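Local coordinates for aminotransferase class I and II (Streptococcus suis 89/1591, PDB 3OP7) that transfers amino groups between amino acids and keto acids, using pyridoxal 5'-phosphate held on a lysine as its cofactor, at the interface of chains A and B. Coordinates in Å, arbitrary orientation; residue numbers count along the deposited sequence, not the author numbering. Chains: chain A/B, Aminotransferase class I and II.

The interface of chains A and B. Residues chain A 6-7, 11, 14; chain B 246-247.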
ATOM      1  N   ARG A   6     -16.391  -3.542   6.520  1.00 30.06           N
ATOM      2  CA  ARG A   6     -15.263  -4.493   6.682  1.00 30.50           C
ATOM      3  C   ARG A   6     -15.135  -5.336   5.410  1.00 28.90           C
ATOM      4  O   ARG A   6     -16.133  -5.585   4.748  1.00 28.42           O
ATOM      5  CB  ARG A   6     -15.539  -5.424   7.853  1.00 32.84           C
ATOM      6  CG  ARG A   6     -15.388  -4.774   9.248  1.00 36.77           C
ATOM      7  CD  ARG A   6     -15.948  -5.719  10.329  1.00 42.43           C
ATOM      8  NE  ARG A   6     -17.339  -6.112   9.999  1.00 46.78           N
ATOM      9  CZ  ARG A   6     -17.937  -7.249  10.364  1.00 51.89           C
ATOM     10  NH1 ARG A   6     -17.304  -8.167  11.111  1.00 53.03           N
ATOM     11  NH2 ARG A   6     -19.201  -7.462   9.991  1.00 50.59           N
ATOM     12  N   PHE A   7     -13.924  -5.781   5.114  1.00 26.78           N
ATOM     13  CA  PHE A   7     -13.611  -6.583   3.942  1.00 26.48           C
ATOM     14  C   PHE A   7     -13.968  -8.037   4.318  1.00 27.41           C
ATOM     15  O   PHE A   7     -13.371  -8.614   5.214  1.00 26.60           O
ATOM     16  CB  PHE A   7     -12.124  -6.379   3.579  1.00 25.65           C
ATOM     17  CG  PHE A   7     -11.786  -6.676   2.136  1.00 24.74           C
ATOM     18  CD1 PHE A   7     -11.841  -7.997   1.651  1.00 27.54           C
ATOM     19  CD2 PHE A   7     -11.360  -5.662   1.275  1.00 24.50           C
ATOM     20  CE1 PHE A   7     -11.504  -8.289   0.345  1.00 25.09           C
ATOM     21  CE2 PHE A   7     -11.027  -5.922  -0.031  1.00 24.36           C
ATOM     22  CZ  PHE A   7     -11.073  -7.260  -0.510  1.00 25.04           C
ATOM     23  N   GLU A  11     -12.126 -10.658   7.033  1.00 29.29           N
ATOM     24  CA  GLU A  11     -12.604 -10.846   8.384  1.00 30.61           C
ATOM     25  C   GLU A  11     -12.727 -12.368   8.652  1.00 31.35           C
ATOM     26  O   GLU A  11     -12.330 -12.866   9.705  1.00 31.75           O
ATOM     27  CB  GLU A  11     -13.963 -10.144   8.549  1.00 32.40           C
ATOM     28  CG  GLU A  11     -14.476 -10.081  10.015  1.00 37.58           C
ATOM     29  CD  GLU A  11     -15.226 -11.345  10.473  1.00 46.32           C
ATOM     30  OE1 GLU A  11     -15.762 -12.079   9.603  1.00 47.91           O
ATOM     31  OE2 GLU A  11     -15.266 -11.621  11.712  1.00 47.78           O
ATOM     32  N   ASN A  14      -9.140 -13.709   8.903  1.00 32.29           N
ATOM     33  CA  ASN A  14      -8.555 -13.270  10.175  1.00 33.13           C
ATOM     34  C   ASN A  14      -8.973 -14.166  11.345  1.00 34.84           C
ATOM     35  O   ASN A  14      -8.145 -14.557  12.183  1.00 34.30           O
ATOM     36  CB  ASN A  14      -8.964 -11.831  10.521  1.00 33.51           C
ATOM     37  CG  ASN A  14      -8.246 -10.788   9.702  1.00 31.27           C
ATOM     38  OD1 ASN A  14      -7.217 -11.048   9.069  1.00 32.04           O
ATOM     39  ND2 ASN A  14      -8.797  -9.584   9.699  1.00 31.92           N
TER
ATOM     40  N   ASP B 246      -9.553  -5.465   9.902  1.00 27.81           N
ATOM     41  CA  ASP B 246     -10.549  -5.873   8.954  1.00 28.92           C
ATOM     42  C   ASP B 246     -10.601  -5.012   7.685  1.00 27.81           C
ATOM     43  O   ASP B 246     -11.504  -5.200   6.857  1.00 26.56           O
ATOM     44  CB  ASP B 246     -11.917  -5.900   9.619  1.00 31.29           C
ATOM     45  CG  ASP B 246     -12.071  -7.065  10.627  1.00 33.40           C
ATOM     46  OD1 ASP B 246     -11.440  -8.165  10.458  1.00 33.44           O
ATOM     47  OD2 ASP B 246     -12.840  -6.852  11.581  1.00 33.68           O
ATOM     48  N   TYR B 247      -9.661  -4.072   7.555  1.00 25.82           N
ATOM     49  CA  TYR B 247      -9.611  -3.155   6.403  1.00 25.32           C
ATOM     50  C   TYR B 247      -8.308  -3.210   5.603  1.00 24.40           C
ATOM     51  O   TYR B 247      -8.195  -2.575   4.548  1.00 23.09           O
ATOM     52  CB  TYR B 247      -9.850  -1.720   6.850  1.00 25.30           C
ATOM     53  CG  TYR B 247     -11.220  -1.523   7.409  1.00 28.26           C
ATOM     54  CD1 TYR B 247     -12.297  -1.207   6.574  1.00 30.73           C
ATOM     55  CD2 TYR B 247     -11.457  -1.710   8.759  1.00 31.11           C
ATOM     56  CE1 TYR B 247     -13.566  -1.071   7.093  1.00 35.05           C
ATOM     57  CE2 TYR B 247     -12.701  -1.570   9.287  1.00 34.84           C
ATOM     58  CZ  TYR B 247     -13.760  -1.253   8.456  1.00 37.21           C
ATOM     59  OH  TYR B 247     -15.019  -1.155   9.021  1.00 41.08           O
TER
HETATM   60  O   HOH W   1     -14.942  -7.920  12.791  1.00 39.41           O
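B:Asp246 slots its carboxylate between A:Arg6 and the first helix of chain A, residues 8-16, in a small patch of the two-fold dimer interface, the kind of subunit pairing usual for this aminotransferase family. An aspartate suits the spot because its backbone and both carboxylate oxygens find separate partners. The backbone N of A:Phe7 donates a hydrogen bond to B:Asp246 O at 3.0 Å, joining the two main chains just ahead of the helix. The aspartate side chain, with CG anti to its own carbonyl carbon (chi1 -71°), runs alongside A:Glu11 and reaches A:Asn14, whose amide ND2 donates to B:Asp246 OD1 at 3.1 Å. This bond meets OD1 on its anti side, 21° out of the carboxylate plane, while lying close to the plane of the asparagine amide. A:Glu11 offers its methylene carbons, CG coming within 3.9 Å of B:Asp246 CG; its own carboxylate is bent away, which should ease the meeting of two acids. A:Arg6 packs the CG of its aliphatic stem 3.7 Å from B:Asp246 CB, and the bend at chi3 (-54°) turns its guanidinium towards water 1. B:Tyr247 meets A:Arg6 from a second direction, the rim of one ring face over backbone and stem: CE1 is 3.8 Å from A:Arg6 CA. Instead of pairing directly, guanidinium and carboxylate are bridged by water 1, which lies 2.9 Å from A:Arg6 NH1 and 2.6 Å from B:Asp246 OD2.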